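Local coordinates for protein endo alpha-1,4 polygalactosaminidase (Neosartorya fumigata, PDB 6OJ1) that hydrolyses alpha-1,4-galactosaminidic linkages within polymer chains as an endo-acting glycoside hydrolase and disrupts microbial biofilms, at residues A[230-235]-A[266-271]; A[43-48]-A[270-275]; A[186-191]-A[204-209]. All blocks are in the same frame, centred on the assembly; numbering follows the deposited sequence.

How the interactions relate
All three contacts belong to one (beta/alpha)-barrel and use the same sheet. Along the chain, interaction 3 closes before interaction 1 opens, and interaction 2, joining residues 43-48 to 270-275, encloses interaction 3 in the long loop it closes. Interactions 1 and 2 meet at Leu270 and Asn271, with centres about 9 Å apart, and Lys266 of the first reaches Gln43 and Ile44 of the second. The centre of interaction 3 lies about 15 Å from that of interaction 1, on the neighbouring strand, and Tyr232 and Glu206 are hydrogen-bonded between them. Interactions 2 and 3 do not touch, their centres being about 18 Å apart. Together they shape one part of the barrel rim.

Interaction 1: residues A[230-235]-A[266-271]; sequences IEYPKG and KNMNLN. With MAN (alpha-D-mannopyranose), chain B.
Glu231 O accepts from Lys266 N at 3.1 Å, and beyond this backbone bond both chains leave the sheet through type I turns, Tyr232 to Gly235 and Asn267 to Leu270. The Tyr232 ring leaves the first turn and packs against the second. Met268 SD sits over the centre of one ring face, 3.9 Å from the ring centroid and 12° off its normal, a Met-aromatic contact. It gets there because Met268 CG is anti to the backbone N and the chain then bends, with chi2 at 78° bringing SD back over the ring. At the ring edge, in its plane, Leu270 CD2 lies 3.8 Å from Tyr232 CE1, and the carbonyl oxygens of Lys266 and Asn267 also face that rim. The Tyr232 hydroxyl is hydrogen-bonded to Glu206 and accepts a hydrogen bond from water 1, which also donates to Met268 O.

Two lysines work differently. Lys234, extended beyond CG, delivers NZ to Asn267 OD1 at 2.8 Å, tilted 21° from the carbonyl plane; Asn240 and Leu242 grip the same ammonium, which also makes a cation-pi contact with Trp273. Lys266 lays CG against Ile230 CG2 at 3.9 Å, then bends away so that NZ meets Asn271 O at 2.9 Å, with Ile44 O and Gln43 OE1 as further acceptors. Water 2 links Lys234 N to Lys266 O, and water 3 Gly235 O to Met268 N. On the outer side of the loop, Asn269 ND2 donates to mannose O3 at 2.9 Å, while its OD1 closes an Asx turn onto Asn271 N.

Strand 227-231 runs between strands 202-206 and 261-266. Ile230 points to the interior, meeting Trp42 and Ile44 of strand 42-45, whereas Glu231 and Pro233 pack outward against helix 246-253.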
loop_
_atom_site.group_PDB
_atom_site.type_symbol
_atom_site.label_atom_id
_atom_site.label_comp_id
_atom_site.label_asym_id
_atom_site.label_seq_id
_atom_site.Cartn_x
_atom_site.Cartn_y
_atom_site.Cartn_z
ATOM N N ILE A 230 -0.813 9.239 -3.584
ATOM C CA ILE A 230 -0.431 10.090 -2.455
ATOM C C ILE A 230 0.631 11.080 -2.906
ATOM O O ILE A 230 1.590 10.699 -3.585
ATOM C CB ILE A 230 0.116 9.260 -1.275
ATOM C CG1 ILE A 230 -0.782 8.079 -0.938
ATOM C CG2 ILE A 230 0.314 10.144 -0.045
ATOM C CD1 ILE A 230 -0.125 7.118 0.063
ATOM N N GLU A 231 0.480 12.350 -2.510
ATOM C CA GLU A 231 1.563 13.318 -2.613
ATOM C C GLU A 231 1.797 13.937 -1.243
ATOM O O GLU A 231 0.876 14.036 -0.425
ATOM C CB GLU A 231 1.279 14.421 -3.645
ATOM C CG GLU A 231 1.156 13.908 -5.104
ATOM C CD GLU A 231 2.493 13.548 -5.742
ATOM O OE1 GLU A 231 3.525 14.143 -5.365
ATOM O OE2 GLU A 231 2.508 12.673 -6.642
ATOM N N TYR A 232 3.043 14.348 -1.001
ATOM C CA TYR A 232 3.490 14.840 0.302
ATOM C C TYR A 232 4.075 16.237 0.126
ATOM O O TYR A 232 5.294 16.430 0.227
ATOM C CB TYR A 232 4.539 13.917 0.918
ATOM C CG TYR A 232 4.123 12.477 1.148
ATOM C CD1 TYR A 232 3.179 12.145 2.110
ATOM C CD2 TYR A 232 4.711 11.449 0.422
ATOM C CE1 TYR A 232 2.815 10.815 2.332
ATOM C CE2 TYR A 232 4.367 10.125 0.633
ATOM C CZ TYR A 232 3.416 9.810 1.588
ATOM O OH TYR A 232 3.060 8.495 1.816
ATOM N N PRO A 233 3.235 17.241 -0.122
ATOM C CA PRO A 233 3.773 18.561 -0.500
ATOM C C PRO A 233 4.492 19.295 0.624
ATOM O O PRO A 233 5.282 20.202 0.329
ATOM C CB PRO A 233 2.526 19.326 -0.967
ATOM C CG PRO A 233 1.399 18.652 -0.308
ATOM C CD PRO A 233 1.766 17.195 -0.188
ATOM N N LYS A 234 4.249 18.956 1.892
ATOM C CA LYS A 234 4.959 19.609 2.990
ATOM C C LYS A 234 6.366 19.062 3.187
ATOM O O LYS A 234 7.120 19.604 4.001
ATOM C CB LYS A 234 4.178 19.467 4.307
ATOM C CG LYS A 234 2.746 20.012 4.271
ATOM C CD LYS A 234 1.982 19.732 5.582
ATOM C CE LYS A 234 0.475 19.807 5.368
ATOM N NZ LYS A 234 -0.303 19.352 6.590
ATOM N N GLY A 235 6.740 18.009 2.474
ATOM C CA GLY A 235 8.079 17.477 2.600
ATOM C C GLY A 235 8.159 16.371 3.629
ATOM O O GLY A 235 7.160 15.923 4.196
ATOM N N LYS A 266 -1.311 14.336 1.750
ATOM C CA LYS A 266 -1.132 13.810 3.100
ATOM C C LYS A 266 0.138 14.378 3.725
ATOM O O LYS A 266 1.049 14.838 3.031
ATOM C CB LYS A 266 -1.042 12.255 3.107
ATOM C CG LYS A 266 -2.248 11.539 2.529
ATOM C CD LYS A 266 -3.443 11.667 3.478
ATOM C CE LYS A 266 -3.193 10.943 4.805
ATOM N NZ LYS A 266 -4.449 10.988 5.631
ATOM N N ASN A 267 0.195 14.314 5.057
ATOM C CA ASN A 267 1.470 14.397 5.757
ATOM C C ASN A 267 2.293 13.137 5.504
ATOM O O ASN A 267 1.748 12.052 5.306
ATOM C CB ASN A 267 1.259 14.533 7.264
ATOM C CG ASN A 267 0.611 15.827 7.646
ATOM O OD1 ASN A 267 0.993 16.895 7.169
ATOM N ND2 ASN A 267 -0.374 15.749 8.539
ATOM N N MET A 268 3.629 13.286 5.552
ATOM C CA MET A 268 4.508 12.130 5.366
ATOM C C MET A 268 4.295 11.071 6.448
ATOM O O MET A 268 4.552 9.883 6.214
ATOM C CB MET A 268 5.977 12.586 5.340
ATOM C CG MET A 268 6.991 11.468 5.131
ATOM S SD MET A 268 7.133 10.913 3.414
ATOM C CE MET A 268 7.874 12.343 2.646
ATOM N N ASN A 269 3.788 11.463 7.623
ATOM C CA ASN A 269 3.550 10.471 8.665
ATOM C C ASN A 269 2.241 9.711 8.467
ATOM O O ASN A 269 1.968 8.779 9.228
ATOM C CB ASN A 269 3.602 11.121 10.069
ATOM C CG ASN A 269 2.442 12.075 10.358
ATOM O OD1 ASN A 269 1.515 12.218 9.560
ATOM N ND2 ASN A 269 2.485 12.727 11.541
ATOM N N LEU A 270 1.444 10.082 7.460
ATOM C CA LEU A 270 0.183 9.409 7.139
ATOM C C LEU A 270 -0.750 9.330 8.355
ATOM O O LEU A 270 -1.400 8.312 8.609
ATOM C CB LEU A 270 0.445 8.028 6.527
ATOM C CG LEU A 270 1.086 8.103 5.131
ATOM C CD1 LEU A 270 1.466 6.659 4.661
ATOM C CD2 LEU A 270 0.158 8.796 4.131
ATOM N N ASN A 271 -0.840 10.432 9.103
ATOM C CA ASN A 271 -1.851 10.546 10.149
ATOM C C ASN A 271 -3.203 10.922 9.527
ATOM O O ASN A 271 -3.381 10.773 8.314
ATOM C CB ASN A 271 -1.386 11.537 11.232
ATOM C CG ASN A 271 -1.230 12.978 10.716
ATOM O OD1 ASN A 271 -1.538 13.285 9.565
ATOM N ND2 ASN A 271 -0.774 13.872 11.599
HETATM C C1 MAN B . 3.751 13.753 16.466
HETATM C C2 MAN B . 3.783 12.765 15.264
HETATM C C3 MAN B . 4.928 13.113 14.304
HETATM C C4 MAN B . 4.901 14.619 13.928
HETATM C C5 MAN B . 4.904 15.477 15.218
HETATM C C6 MAN B . 4.806 16.969 14.959
HETATM O O2 MAN B . 2.589 12.853 14.489
HETATM O O3 MAN B . 4.906 12.279 13.136
HETATM O O4 MAN B . 6.028 14.961 13.120
HETATM O O5 MAN B . 3.772 15.106 16.045
HETATM O O6 MAN B . 4.894 17.636 16.219
HETATM O O HOH W 1 4.797 7.926 4.132
HETATM O O HOH W 2 3.040 16.653 3.066
HETATM O O HOH W 3 4.740 15.966 5.134
#

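Interaction 2: residues A[43-48]-A[270-275]; sequences QIELLY and LNNWVE. With NAG (2-acetamido-2-deoxy-beta-D-glucopyranose), chain C; NAG (2-acetamido-2-deoxy-beta-D-glucopyranose), chain D.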
loop_
_atom_site.group_PDB
_atom_site.type_symbol
_atom_site.label_atom_id
_atom_site.label_comp_id
_atom_site.label_asym_id
_atom_site.label_seq_id
_atom_site.Cartn_x
_atom_site.Cartn_y
_atom_site.Cartn_z
ATOM N N GLN A 43 -9.171 7.402 1.662
ATOM C CA GLN A 43 -8.420 7.973 2.764
ATOM C C GLN A 43 -7.419 6.916 3.198
ATOM O O GLN A 43 -7.683 5.719 3.075
ATOM C CB GLN A 43 -9.366 8.388 3.920
ATOM C CG GLN A 43 -8.742 8.515 5.327
ATOM C CD GLN A 43 -7.818 9.724 5.504
ATOM O OE1 GLN A 43 -7.003 10.036 4.641
ATOM N NE2 GLN A 43 -7.944 10.407 6.640
ATOM N N ILE A 44 -6.259 7.354 3.673
ATOM C CA ILE A 44 -5.259 6.450 4.219
ATOM C C ILE A 44 -4.774 7.025 5.541
ATOM O O ILE A 44 -4.535 8.232 5.654
ATOM C CB ILE A 44 -4.080 6.209 3.252
ATOM C CG1 ILE A 44 -3.003 5.351 3.932
ATOM C CG2 ILE A 44 -3.497 7.528 2.723
ATOM C CD1 ILE A 44 -1.932 4.793 2.966
ATOM N N GLU A 45 -4.669 6.168 6.552
ATOM C CA GLU A 45 -4.210 6.613 7.871
ATOM C C GLU A 45 -3.481 5.428 8.486
ATOM O O GLU A 45 -4.118 4.442 8.860
ATOM C CB GLU A 45 -5.367 7.078 8.751
ATOM C CG GLU A 45 -4.908 7.855 9.995
ATOM C CD GLU A 45 -4.418 6.940 11.097
ATOM O OE1 GLU A 45 -5.235 6.139 11.608
ATOM O OE2 GLU A 45 -3.210 7.005 11.436
ATOM N N LEU A 46 -2.151 5.528 8.580
ATOM C CA LEU A 46 -1.302 4.424 9.005
ATOM C C LEU A 46 -0.585 4.674 10.320
ATOM O O LEU A 46 0.007 3.732 10.864
ATOM C CB LEU A 46 -0.239 4.122 7.929
ATOM C CG LEU A 46 -0.768 3.785 6.550
ATOM C CD1 LEU A 46 0.423 3.295 5.672
ATOM C CD2 LEU A 46 -1.839 2.710 6.667
ATOM N N LEU A 47 -0.621 5.899 10.852
ATOM C CA LEU A 47 0.242 6.209 11.991
ATOM C C LEU A 47 -0.285 5.623 13.303
ATOM O O LEU A 47 0.500 5.137 14.133
ATOM C CB LEU A 47 0.424 7.724 12.098
ATOM C CG LEU A 47 1.360 8.221 13.194
ATOM C CD1 LEU A 47 2.768 7.685 12.940
ATOM C CD2 LEU A 47 1.363 9.747 13.239
ATOM N N TYR A 48 -1.601 5.662 13.526
ATOM C CA TYR A 48 -2.188 5.204 14.776
ATOM C C TYR A 48 -3.521 4.534 14.466
ATOM O O TYR A 48 -3.987 4.531 13.325
ATOM C CB TYR A 48 -2.357 6.365 15.784
ATOM C CG TYR A 48 -2.802 7.674 15.137
ATOM C CD1 TYR A 48 -4.049 7.785 14.532
ATOM C CD2 TYR A 48 -1.972 8.790 15.132
ATOM C CE1 TYR A 48 -4.458 8.961 13.938
ATOM C CE2 TYR A 48 -2.373 9.977 14.541
ATOM C CZ TYR A 48 -3.618 10.056 13.942
ATOM O OH TYR A 48 -4.014 11.228 13.339
ATOM N N LEU A 270 1.444 10.082 7.460
ATOM C CA LEU A 270 0.183 9.409 7.139
ATOM C C LEU A 270 -0.750 9.330 8.355
ATOM O O LEU A 270 -1.400 8.312 8.609
ATOM C CB LEU A 270 0.445 8.028 6.527
ATOM C CG LEU A 270 1.086 8.103 5.131
ATOM C CD1 LEU A 270 1.466 6.659 4.661
ATOM C CD2 LEU A 270 0.158 8.796 4.131
ATOM N N ASN A 271 -0.840 10.432 9.103
ATOM C CA ASN A 271 -1.851 10.546 10.149
ATOM C C ASN A 271 -3.203 10.922 9.527
ATOM O O ASN A 271 -3.381 10.773 8.314
ATOM C CB ASN A 271 -1.386 11.537 11.232
ATOM C CG ASN A 271 -1.230 12.978 10.716
ATOM O OD1 ASN A 271 -1.538 13.285 9.565
ATOM N ND2 ASN A 271 -0.774 13.872 11.599
ATOM N N ASN A 272 -4.175 11.395 10.326
ATOM C CA ASN A 272 -5.527 11.610 9.798
ATOM C C ASN A 272 -5.568 12.685 8.709
ATOM O O ASN A 272 -6.360 12.582 7.758
ATOM C CB ASN A 272 -6.499 12.021 10.921
ATOM C CG ASN A 272 -7.041 10.827 11.735
ATOM O OD1 ASN A 272 -7.331 9.762 11.197
ATOM N ND2 ASN A 272 -7.217 11.041 13.043
ATOM N N TRP A 273 -4.781 13.751 8.851
ATOM C CA TRP A 273 -4.982 14.942 8.022
ATOM C C TRP A 273 -4.955 14.596 6.540
ATOM O O TRP A 273 -4.102 13.834 6.088
ATOM C CB TRP A 273 -3.908 15.990 8.307
ATOM C CG TRP A 273 -4.043 17.191 7.421
ATOM C CD1 TRP A 273 -4.877 18.257 7.607
ATOM C CD2 TRP A 273 -3.341 17.438 6.198
ATOM N NE1 TRP A 273 -4.718 19.165 6.586
ATOM C CE2 TRP A 273 -3.790 18.677 5.703
ATOM C CE3 TRP A 273 -2.381 16.721 5.471
ATOM C CZ2 TRP A 273 -3.302 19.229 4.527
ATOM C CZ3 TRP A 273 -1.895 17.272 4.299
ATOM C CH2 TRP A 273 -2.361 18.506 3.832
ATOM N N VAL A 274 -5.886 15.170 5.776
ATOM C CA VAL A 274 -5.937 14.912 4.336
ATOM C C VAL A 274 -6.603 16.092 3.646
ATOM O O VAL A 274 -7.501 16.732 4.197
ATOM C CB VAL A 274 -6.671 13.581 4.021
ATOM C CG1 VAL A 274 -8.093 13.593 4.559
ATOM C CG2 VAL A 274 -6.676 13.283 2.527
ATOM N N GLU A 275 -6.144 16.392 2.432
ATOM C CA GLU A 275 -6.862 17.294 1.544
ATOM C C GLU A 275 -7.101 16.582 0.224
ATOM O O GLU A 275 -6.345 15.682 -0.160
ATOM C CB GLU A 275 -6.108 18.606 1.309
ATOM C CG GLU A 275 -6.233 19.572 2.468
ATOM C CD GLU A 275 -5.682 20.947 2.150
ATOM O OE1 GLU A 275 -5.608 21.765 3.088
ATOM O OE2 GLU A 275 -5.333 21.212 0.975
HETATM C C1 NAG C . -6.299 10.140 17.120
HETATM C C2 NAG C . -6.544 11.550 17.643
HETATM C C3 NAG C . -5.232 12.337 17.714
HETATM C C4 NAG C . -4.150 11.557 18.453
HETATM C C5 NAG C . -4.015 10.167 17.840
HETATM C C6 NAG C . -3.050 9.273 18.583
HETATM C C7 NAG C . -8.782 12.375 17.096
HETATM C C8 NAG C . -9.637 13.053 16.069
HETATM N N2 NAG C . -7.495 12.222 16.777
HETATM O O3 NAG C . -5.482 13.575 18.369
HETATM O O4 NAG C . -2.903 12.238 18.328
HETATM O O5 NAG C . -5.286 9.511 17.886
HETATM O O6 NAG C . -3.396 9.174 19.960
HETATM O O7 NAG C . -9.232 12.001 18.175
HETATM C C1 NAG D . -2.210 12.388 19.582
HETATM C C2 NAG D . -0.756 12.801 19.277
HETATM C C3 NAG D . 0.002 13.125 20.566
HETATM C C4 NAG D . -0.781 14.105 21.425
HETATM C C5 NAG D . -2.182 13.568 21.672
HETATM C C6 NAG D . -3.043 14.520 22.476
HETATM C C7 NAG D . 0.130 11.790 17.221
HETATM C C8 NAG D . 0.871 10.631 16.640
HETATM N N2 NAG D . -0.069 11.750 18.543
HETATM O O3 NAG D . 1.250 13.724 20.231
HETATM O O4 NAG D . -0.115 14.268 22.669
HETATM O O5 NAG D . -2.831 13.384 20.410
HETATM O O6 NAG D . -3.298 15.721 21.760
HETATM O O7 NAG D . -0.275 12.720 16.529
HETATM O O HOH W 4 -9.125 9.670 9.133
#
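Leu270 O is gripped by the turn that follows strand 42-45: Leu46 N donates to it at 2.9 Å (153°), Leu47 N adds a weak bond at 3.4 Å, and Glu45 CA makes a CA-H...O contact. Two adjacent amides are thus drawn to one carbonyl, one firmly, one weakly. Beside it, the side chains of Leu46 and Leu270 lie next to each other, pointing the same way, CD1 to CD1 at 3.7 Å; Ile44 CG2 meets the other methyl, Leu270 CD2.

Earlier in the strand, Gln43 NE2 donates to Asn272 O at 2.9 Å (161°), on a lone pair and with the acceptor in the plane of the Gln43 amide. The same nitrogen donates to water 4, which in turn donates to Asn272 OD1. After the turn, Tyr48 OH accepts from Asn272 N at 3.0 Å. With Tyr48 CG between the backbone N and the carbonyl carbon (chi1 39°), the ring is set against Glu45 OE2, which accepts from Tyr48 N on its syn lone pair and sits 3.3 Å above one face toward the rim; C5 of the chain C GlcNAc covers the centre of the opposite face. Asn272 CG lies in plane at the ring edge, its ND2 hydrogen-bonded to Asn51 OD1. Leu47 CD2 touches the acetyl methyl C8 of the chain D sugar.

The last short strand, 274-275, runs antiparallel beside strand 261-266 and lies next to strand 42-45, at the seam where the (beta/alpha)-barrel closes, with a protein-linked glycan lying over the Tyr48 ring.

Interaction 3: residues A[186-191]-A[204-209]; sequences LKNAGD and VNEQCA. With K (potassium ion), chain H.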
loop_
_atom_site.group_PDB
_atom_site.type_symbol
_atom_site.label_atom_id
_atom_site.label_comp_id
_atom_site.label_asym_id
_atom_site.label_seq_id
_atom_site.Cartn_x
_atom_site.Cartn_y
_atom_site.Cartn_z
ATOM N N LEU A 186 -0.667 -3.183 -6.130
ATOM C CA LEU A 186 0.777 -2.999 -6.213
ATOM C C LEU A 186 1.174 -1.653 -5.610
ATOM O O LEU A 186 0.704 -0.608 -6.061
ATOM C CB LEU A 186 1.245 -3.080 -7.668
ATOM C CG LEU A 186 2.755 -2.927 -7.839
ATOM C CD1 LEU A 186 3.473 -4.147 -7.205
ATOM C CD2 LEU A 186 3.127 -2.774 -9.311
ATOM N N LYS A 187 2.055 -1.680 -4.613
ATOM C CA LYS A 187 2.589 -0.466 -3.998
ATOM C C LYS A 187 3.817 -0.031 -4.792
ATOM O O LYS A 187 4.847 -0.713 -4.767
ATOM C CB LYS A 187 2.960 -0.728 -2.544
ATOM C CG LYS A 187 3.568 0.466 -1.801
ATOM C CD LYS A 187 2.575 1.622 -1.680
ATOM C CE LYS A 187 3.073 2.703 -0.706
ATOM N NZ LYS A 187 3.203 2.211 0.697
ATOM N N ASN A 188 3.714 1.110 -5.479
ATOM C CA ASN A 188 4.823 1.682 -6.284
ATOM C C ASN A 188 5.358 0.596 -7.213
ATOM O O ASN A 188 4.560 -0.021 -7.925
ATOM C CB ASN A 188 5.853 2.299 -5.349
ATOM C CG ASN A 188 5.296 3.463 -4.572
ATOM O OD1 ASN A 188 4.622 4.330 -5.143
ATOM N ND2 ASN A 188 5.571 3.504 -3.278
ATOM N N ALA A 189 6.672 0.356 -7.254
ATOM C CA ALA A 189 7.257 -0.758 -8.015
ATOM C C ALA A 189 6.845 -0.717 -9.482
ATOM O O ALA A 189 6.514 -1.743 -10.083
ATOM C CB ALA A 189 6.877 -2.104 -7.383
ATOM N N GLY A 190 6.892 0.482 -10.077
ATOM C CA GLY A 190 6.400 0.656 -11.436
ATOM C C GLY A 190 7.051 -0.251 -12.472
ATOM O O GLY A 190 6.417 -0.611 -13.469
ATOM N N ASP A 191 8.327 -0.611 -12.272
ATOM C CA ASP A 191 9.040 -1.412 -13.274
ATOM C C ASP A 191 8.423 -2.789 -13.481
ATOM O O ASP A 191 8.586 -3.373 -14.565
ATOM C CB ASP A 191 10.510 -1.571 -12.887
ATOM C CG ASP A 191 11.288 -0.286 -13.032
ATOM O OD1 ASP A 191 11.300 0.273 -14.148
ATOM O OD2 ASP A 191 11.875 0.174 -12.032
ATOM N N VAL A 204 -1.215 1.473 -5.495
ATOM C CA VAL A 204 -0.989 2.559 -4.544
ATOM C C VAL A 204 0.315 3.221 -4.960
ATOM O O VAL A 204 1.364 2.561 -5.003
ATOM C CB VAL A 204 -0.920 2.070 -3.086
ATOM C CG1 VAL A 204 -0.493 3.230 -2.176
ATOM C CG2 VAL A 204 -2.278 1.523 -2.613
ATOM N N ASN A 205 0.253 4.511 -5.304
ATOM C CA ASN A 205 1.429 5.242 -5.746
ATOM C C ASN A 205 1.737 6.392 -4.807
ATOM O O ASN A 205 0.833 7.130 -4.393
ATOM C CB ASN A 205 1.259 5.807 -7.145
ATOM C CG ASN A 205 2.397 6.720 -7.513
ATOM O OD1 ASN A 205 2.316 7.926 -7.322
ATOM N ND2 ASN A 205 3.505 6.138 -7.965
ATOM N N GLU A 206 3.018 6.567 -4.503
ATOM C CA GLU A 206 3.497 7.763 -3.818
ATOM C C GLU A 206 4.303 8.624 -4.783
ATOM O O GLU A 206 5.270 8.150 -5.384
ATOM C CB GLU A 206 4.355 7.391 -2.615
ATOM C CG GLU A 206 3.570 6.736 -1.497
ATOM C CD GLU A 206 4.483 6.110 -0.484
ATOM O OE1 GLU A 206 5.288 5.235 -0.875
ATOM O OE2 GLU A 206 4.407 6.500 0.700
ATOM N N GLN A 207 3.905 9.888 -4.923
ATOM C CA GLN A 207 4.758 10.950 -5.453
ATOM C C GLN A 207 5.106 10.815 -6.927
ATOM O O GLN A 207 6.123 11.368 -7.360
ATOM C CB GLN A 207 6.060 11.045 -4.652
ATOM C CG GLN A 207 5.844 11.383 -3.182
ATOM C CD GLN A 207 7.066 11.083 -2.353
ATOM O OE1 GLN A 207 7.285 9.945 -1.940
ATOM N NE2 GLN A 207 7.872 12.099 -2.107
ATOM N N CYS A 208 4.300 10.133 -7.742
ATOM C CA CYS A 208 4.641 10.095 -9.164
ATOM C C CYS A 208 4.648 11.490 -9.778
ATOM O O CYS A 208 5.398 11.747 -10.727
ATOM C CB CYS A 208 3.682 9.187 -9.933
ATOM S SG CYS A 208 1.959 9.755 -10.039
ATOM N N ALA A 209 3.833 12.407 -9.244
ATOM C CA ALA A 209 3.797 13.760 -9.794
ATOM C C ALA A 209 5.106 14.488 -9.529
ATOM O O ALA A 209 5.602 15.227 -10.388
ATOM C CB ALA A 209 2.617 14.535 -9.206
HETATM K K K H . 7.457 4.830 1.421
HETATM O O HOH W 5 4.273 4.315 2.340
HETATM O O HOH W 6 6.799 7.332 2.340
HETATM O O HOH W 7 6.559 2.952 3.586
HETATM O O HOH W 8 9.697 3.787 0.197
HETATM O O HOH W 9 7.058 2.326 0.387
#
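Glu206 runs past Lys187 CE and Asn188 to the potassium ion, and its side chain can be followed atom by atom. CB lies 4.0 Å from Asn188 OD1. CG passes Lys187 CE at 4.1 Å, and the chain then stays extended (chi2 167°), carrying CD on past that same methylene. At the tip, OE1 takes Asn188 ND2 at 3.0 Å on its anti lone pair, with the amide and carboxylate planes nearly coplanar, 13° apart. OE1 also ligates the potassium ion at a long 3.2 Å, the other ligands being waters 6 to 9, and water 5 at longer range. OE2 accepts from water 5 at 2.7 Å and from water 6, with Tyr232 as a further partner.

Asn188 uses both ends of its amide: while ND2 holds the carboxylate, OD1 accepts Glu206 N at 2.8 Å, in plane on a lone pair and close to straight (169°). This pairing continues, by side chain, the sheet bonding that Val204 N to Leu186 O and Asn188 N to Val204 O make between the backbones. Lys187 CD presses on Val204 CG1 at a tight 3.5 Å, before NZ turns to a salt bridge with Asp148 and a bond to water 5.

Lys187 and Val204 form a parallel bridge between strands 183-187 and 202-206, the two strands of a beta-alpha-beta unit crossing over through helix 193-196. The polar tips gather at the C-terminal strand ends, the side where barrel glycosidases keep their active site, while Leu186 packs outward on helix 193-196 and Asn205 meets helix 214-217 and strand 227-231.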